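Local atomic coordinates of copper-containing nitrite reductase (Hyphomicrobium denitrificans 1NES1, PDB entry 6TFO), a protein that probably reduces nitrite to nitric oxide with electrons from a cytochrome c, using copper centres in a homotrimer whose chains each have three domains. Residues C[194-204]-C[275-285]. Numbering follows the deposited sequence.
With CU (copper (II) ion), chain J.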
loop_
_atom_site.group_PDB
_atom_site.type_symbol
_atom_site.label_atom_id
_atom_site.label_comp_id
_atom_site.label_asym_id
_atom_site.label_seq_id
_atom_site.Cartn_x
_atom_site.Cartn_y
_atom_site.Cartn_z
ATOM N N LYS C 194 -20.967 24.214 -30.323
ATOM C CA LYS C 194 -22.102 23.506 -29.671
ATOM C C LYS C 194 -22.022 21.992 -29.910
ATOM O O LYS C 194 -21.310 21.548 -30.829
ATOM C CB LYS C 194 -23.421 24.112 -30.153
ATOM C CG LYS C 194 -24.021 25.154 -29.228
ATOM C CD LYS C 194 -24.564 26.372 -29.942
ATOM C CE LYS C 194 -25.678 27.070 -29.179
ATOM N NZ LYS C 194 -25.508 26.976 -27.701
ATOM N N VAL C 195 -22.717 21.227 -29.066
ATOM C CA VAL C 195 -22.706 19.736 -29.081
ATOM C C VAL C 195 -24.153 19.277 -28.991
ATOM O O VAL C 195 -24.825 19.614 -28.022
ATOM C CB VAL C 195 -21.874 19.139 -27.927
ATOM C CG1 VAL C 195 -21.880 17.617 -27.938
ATOM C CG2 VAL C 195 -20.453 19.652 -27.950
ATOM N N PRO C 196 -24.680 18.540 -29.996
ATOM C CA PRO C 196 -23.944 18.222 -31.224
ATOM C C PRO C 196 -23.755 19.416 -32.174
ATOM O O PRO C 196 -24.326 20.455 -31.942
ATOM C CB PRO C 196 -24.838 17.179 -31.913
ATOM C CG PRO C 196 -26.235 17.540 -31.434
ATOM C CD PRO C 196 -26.024 17.949 -29.989
ATOM N N GLY C 197 -22.955 19.216 -33.221
ATOM C CA GLY C 197 -22.716 20.193 -34.300
ATOM C C GLY C 197 -24.005 20.546 -35.045
ATOM O O GLY C 197 -25.079 20.027 -34.734
ATOM N N PRO C 198 -23.951 21.482 -36.021
ATOM C CA PRO C 198 -25.144 21.868 -36.772
ATOM C C PRO C 198 -25.816 20.648 -37.407
ATOM O O PRO C 198 -25.099 19.766 -37.837
ATOM C CB PRO C 198 -24.597 22.838 -37.829
ATOM C CG PRO C 198 -23.372 23.425 -37.162
ATOM C CD PRO C 198 -22.767 22.257 -36.414
ATOM N N PHE C 199 -27.152 20.611 -37.396
ATOM C CA PHE C 199 -27.980 19.644 -38.166
ATOM C C PHE C 199 -27.920 20.027 -39.657
ATOM O O PHE C 199 -28.392 21.094 -40.032
ATOM C CB PHE C 199 -29.421 19.613 -37.644
ATOM C CG PHE C 199 -30.257 18.476 -38.176
ATOM C CD1 PHE C 199 -30.807 18.532 -39.451
ATOM C CD2 PHE C 199 -30.494 17.353 -37.396
ATOM C CE1 PHE C 199 -31.576 17.483 -39.932
ATOM C CE2 PHE C 199 -31.264 16.306 -37.881
ATOM C CZ PHE C 199 -31.803 16.372 -39.146
ATOM N N LEU C 200 -27.288 19.189 -40.467
ATOM C CA LEU C 200 -27.149 19.404 -41.927
ATOM C C LEU C 200 -28.272 18.638 -42.636
ATOM O O LEU C 200 -28.480 17.441 -42.343
ATOM C CB LEU C 200 -25.766 18.935 -42.372
ATOM C CG LEU C 200 -24.598 19.522 -41.583
ATOM C CD1 LEU C 200 -23.276 18.951 -42.086
ATOM C CD2 LEU C 200 -24.596 21.045 -41.675
ATOM N N ARG C 201 -29.007 19.338 -43.496
ATOM C CA ARG C 201 -30.226 18.828 -44.182
ATOM C C ARG C 201 -30.081 19.144 -45.671
ATOM O O ARG C 201 -30.025 20.339 -46.037
ATOM C CB ARG C 201 -31.482 19.467 -43.583
ATOM C CG ARG C 201 -32.752 18.674 -43.846
ATOM C CD ARG C 201 -33.871 19.104 -42.920
ATOM N NE ARG C 201 -35.026 18.207 -42.990
ATOM C CZ ARG C 201 -35.936 18.055 -42.027
ATOM N NH1 ARG C 201 -35.836 18.706 -40.879
ATOM N NH2 ARG C 201 -36.937 17.219 -42.210
ATOM N N VAL C 202 -29.935 18.106 -46.477
ATOM C CA VAL C 202 -29.873 18.201 -47.955
ATOM C C VAL C 202 -30.863 17.185 -48.553
ATOM O O VAL C 202 -31.528 16.422 -47.789
ATOM C CB VAL C 202 -28.429 17.980 -48.443
ATOM C CG1 VAL C 202 -27.499 19.042 -47.871
ATOM C CG2 VAL C 202 -27.920 16.568 -48.145
ATOM N N ARG C 203 -30.993 17.211 -49.878
ATOM C CA ARG C 203 -31.849 16.294 -50.662
ATOM C C ARG C 203 -30.900 15.321 -51.367
ATOM O O ARG C 203 -29.820 15.775 -51.781
ATOM C CB ARG C 203 -32.691 17.159 -51.602
ATOM C CG ARG C 203 -33.535 16.375 -52.591
ATOM C CD ARG C 203 -33.715 17.182 -53.868
ATOM N NE ARG C 203 -34.814 16.658 -54.668
ATOM C CZ ARG C 203 -34.732 15.600 -55.478
ATOM N NH1 ARG C 203 -33.589 14.956 -55.659
ATOM N NH2 ARG C 203 -35.802 15.201 -56.137
ATOM N N VAL C 204 -31.244 14.035 -51.479
ATOM C CA VAL C 204 -30.427 13.075 -52.280
ATOM C C VAL C 204 -30.217 13.692 -53.667
ATOM O O VAL C 204 -31.132 14.423 -54.152
ATOM C CB VAL C 204 -31.032 11.661 -52.354
ATOM C CG1 VAL C 204 -32.396 11.621 -53.053
ATOM C CG2 VAL C 204 -30.049 10.680 -52.988
ATOM N N GLY C 275 -16.648 16.449 -28.252
ATOM C CA GLY C 275 -17.985 16.897 -28.694
ATOM C C GLY C 275 -18.132 17.061 -30.199
ATOM O O GLY C 275 -19.160 17.668 -30.604
ATOM N N MET C 276 -17.196 16.532 -31.002
ATOM C CA MET C 276 -17.151 16.768 -32.471
ATOM C C MET C 276 -17.980 15.682 -33.180
ATOM O O MET C 276 -17.406 14.807 -33.868
ATOM C CB MET C 276 -15.708 16.843 -32.987
ATOM C CG MET C 276 -14.886 17.924 -32.267
ATOM S SD MET C 276 -13.348 18.451 -33.111
ATOM C CE MET C 276 -14.053 19.551 -34.326
ATOM N N TYR C 277 -19.310 15.767 -33.027
ATOM C CA TYR C 277 -20.287 14.903 -33.732
ATOM C C TYR C 277 -21.581 15.674 -34.005
ATOM O O TYR C 277 -21.911 16.603 -33.254
ATOM C CB TYR C 277 -20.547 13.623 -32.931
ATOM C CG TYR C 277 -20.856 13.790 -31.460
ATOM C CD1 TYR C 277 -22.161 13.962 -31.011
ATOM C CD2 TYR C 277 -19.857 13.687 -30.500
ATOM C CE1 TYR C 277 -22.462 14.056 -29.656
ATOM C CE2 TYR C 277 -20.140 13.777 -29.141
ATOM C CZ TYR C 277 -21.449 13.949 -28.715
ATOM O OH TYR C 277 -21.737 14.040 -27.387
ATOM N N GLY C 278 -22.296 15.269 -35.060
ATOM C CA GLY C 278 -23.584 15.843 -35.504
ATOM C C GLY C 278 -24.307 14.928 -36.472
ATOM O O GLY C 278 -23.795 13.815 -36.767
ATOM N N LEU C 279 -25.464 15.371 -36.963
ATOM C CA LEU C 279 -26.314 14.585 -37.903
ATOM C C LEU C 279 -26.418 15.315 -39.248
ATOM O O LEU C 279 -26.555 16.553 -39.250
ATOM C CB LEU C 279 -27.696 14.379 -37.281
ATOM C CG LEU C 279 -27.793 13.333 -36.174
ATOM C CD1 LEU C 279 -29.228 13.203 -35.695
ATOM C CD2 LEU C 279 -27.266 11.981 -36.621
ATOM N N LEU C 280 -26.288 14.553 -40.336
ATOM C CA LEU C 280 -26.601 14.913 -41.748
ATOM C C LEU C 280 -27.820 14.093 -42.183
ATOM O O LEU C 280 -27.678 12.845 -42.262
ATOM C CB LEU C 280 -25.393 14.582 -42.643
ATOM C CG LEU C 280 -25.608 14.729 -44.146
ATOM C CD1 LEU C 280 -25.907 16.191 -44.494
ATOM C CD2 LEU C 280 -24.412 14.200 -44.917
ATOM N N LEU C 281 -28.957 14.755 -42.411
ATOM C CA LEU C 281 -30.153 14.166 -43.090
ATOM C C LEU C 281 -30.011 14.392 -44.592
ATOM O O LEU C 281 -29.980 15.580 -45.014
ATOM C CB LEU C 281 -31.445 14.816 -42.575
ATOM C CG LEU C 281 -32.749 14.278 -43.161
ATOM C CD1 LEU C 281 -32.926 12.802 -42.871
ATOM C CD2 LEU C 281 -33.937 15.059 -42.619
ATOM N N VAL C 282 -29.864 13.305 -45.349
ATOM C CA VAL C 282 -30.031 13.304 -46.830
ATOM C C VAL C 282 -31.473 12.859 -47.103
ATOM O O VAL C 282 -31.758 11.660 -46.998
ATOM C CB VAL C 282 -28.976 12.418 -47.510
ATOM C CG1 VAL C 282 -29.082 12.473 -49.019
ATOM C CG2 VAL C 282 -27.580 12.815 -47.074
ATOM N N GLU C 283 -32.372 13.817 -47.343
ATOM C CA GLU C 283 -33.815 13.543 -47.573
ATOM C C GLU C 283 -33.991 12.704 -48.838
ATOM O O GLU C 283 -33.347 12.939 -49.858
ATOM C CB GLU C 283 -34.601 14.842 -47.702
ATOM C CG GLU C 283 -34.934 15.496 -46.372
ATOM C CD GLU C 283 -35.936 16.626 -46.530
ATOM O OE1 GLU C 283 -36.670 16.594 -47.524
ATOM O OE2 GLU C 283 -35.991 17.525 -45.671
ATOM N N PRO C 284 -34.887 11.699 -48.834
ATOM C CA PRO C 284 -35.235 10.994 -50.069
ATOM C C PRO C 284 -36.033 11.959 -50.966
ATOM O O PRO C 284 -36.463 12.984 -50.459
ATOM C CB PRO C 284 -36.068 9.801 -49.563
ATOM C CG PRO C 284 -36.696 10.292 -48.267
ATOM C CD PRO C 284 -35.685 11.254 -47.679
ATOM N N GLU C 285 -36.225 11.639 -52.249
ATOM C CA GLU C 285 -36.875 12.548 -53.239
ATOM C C GLU C 285 -38.203 13.084 -52.690
ATOM O O GLU C 285 -38.414 14.325 -52.755
ATOM C CB GLU C 285 -37.077 11.838 -54.574
ATOM C CG GLU C 285 -35.788 11.629 -55.339
ATOM C CD GLU C 285 -35.958 11.633 -56.846
ATOM O OE1 GLU C 285 -34.979 11.974 -57.532
ATOM O OE2 GLU C 285 -37.079 11.323 -57.321
HETATM CU CU CU J . -11.351 17.398 -34.186
HETATM O O HOH W 1 -19.958 19.871 -32.275
#
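The guanidinium of R201, on a parallel strand pair of a cupredoxin beta-sandwich, carries L281 CD2 over one face, 3.4 Å from R201 NE, while E283 comes in at its edge. R201 NE donates 2.9 Å to the anti lone pair of E283 OE2, which sits 21° out of the guanidinium plane, a salt bridge with the two planes turned 77° apart. With CG anti to the backbone N (chi1 -159°) and the chain extended to NE, R201 runs alongside L281 and passes it to meet E283; its NH1 also pairs with E294. The R203 guanidinium has E285 CA over one face; its NH2 makes only a long salt bridge to E285 OE1, and NH1 donates to V204 O. The F199 ring has L279 O above one face, offset toward the rim, and L281 CB 3.8 Å from F199 CE1. Over the Y277 ring lies G275 O, again near the rim, and V195 CG1 touches the hydroxyl end.

Strand 200-203 borders its sheet beside 277-283. L200 and V202 each give an N-H and take one back, from L279 O to E283 N, and V204 N continues the ladder to E283 O. R201, L281 and E283 lie on one face; on the face of L200, V202, L280 and V282, L280 CD1 presses tightly on L200 CB, at 3.5 Å.

G275 ends helix 268-274 in a Schellman motif, and M276 turns away to bind copper through SD with H222, C263 and H271, the type 1 site. At this end of the pair G197 N donates to Y277 O at 2.8 Å, just after the cis-proline P196, and one water donates to K194 O at 2.6 Å and to G275 O at 2.9 Å.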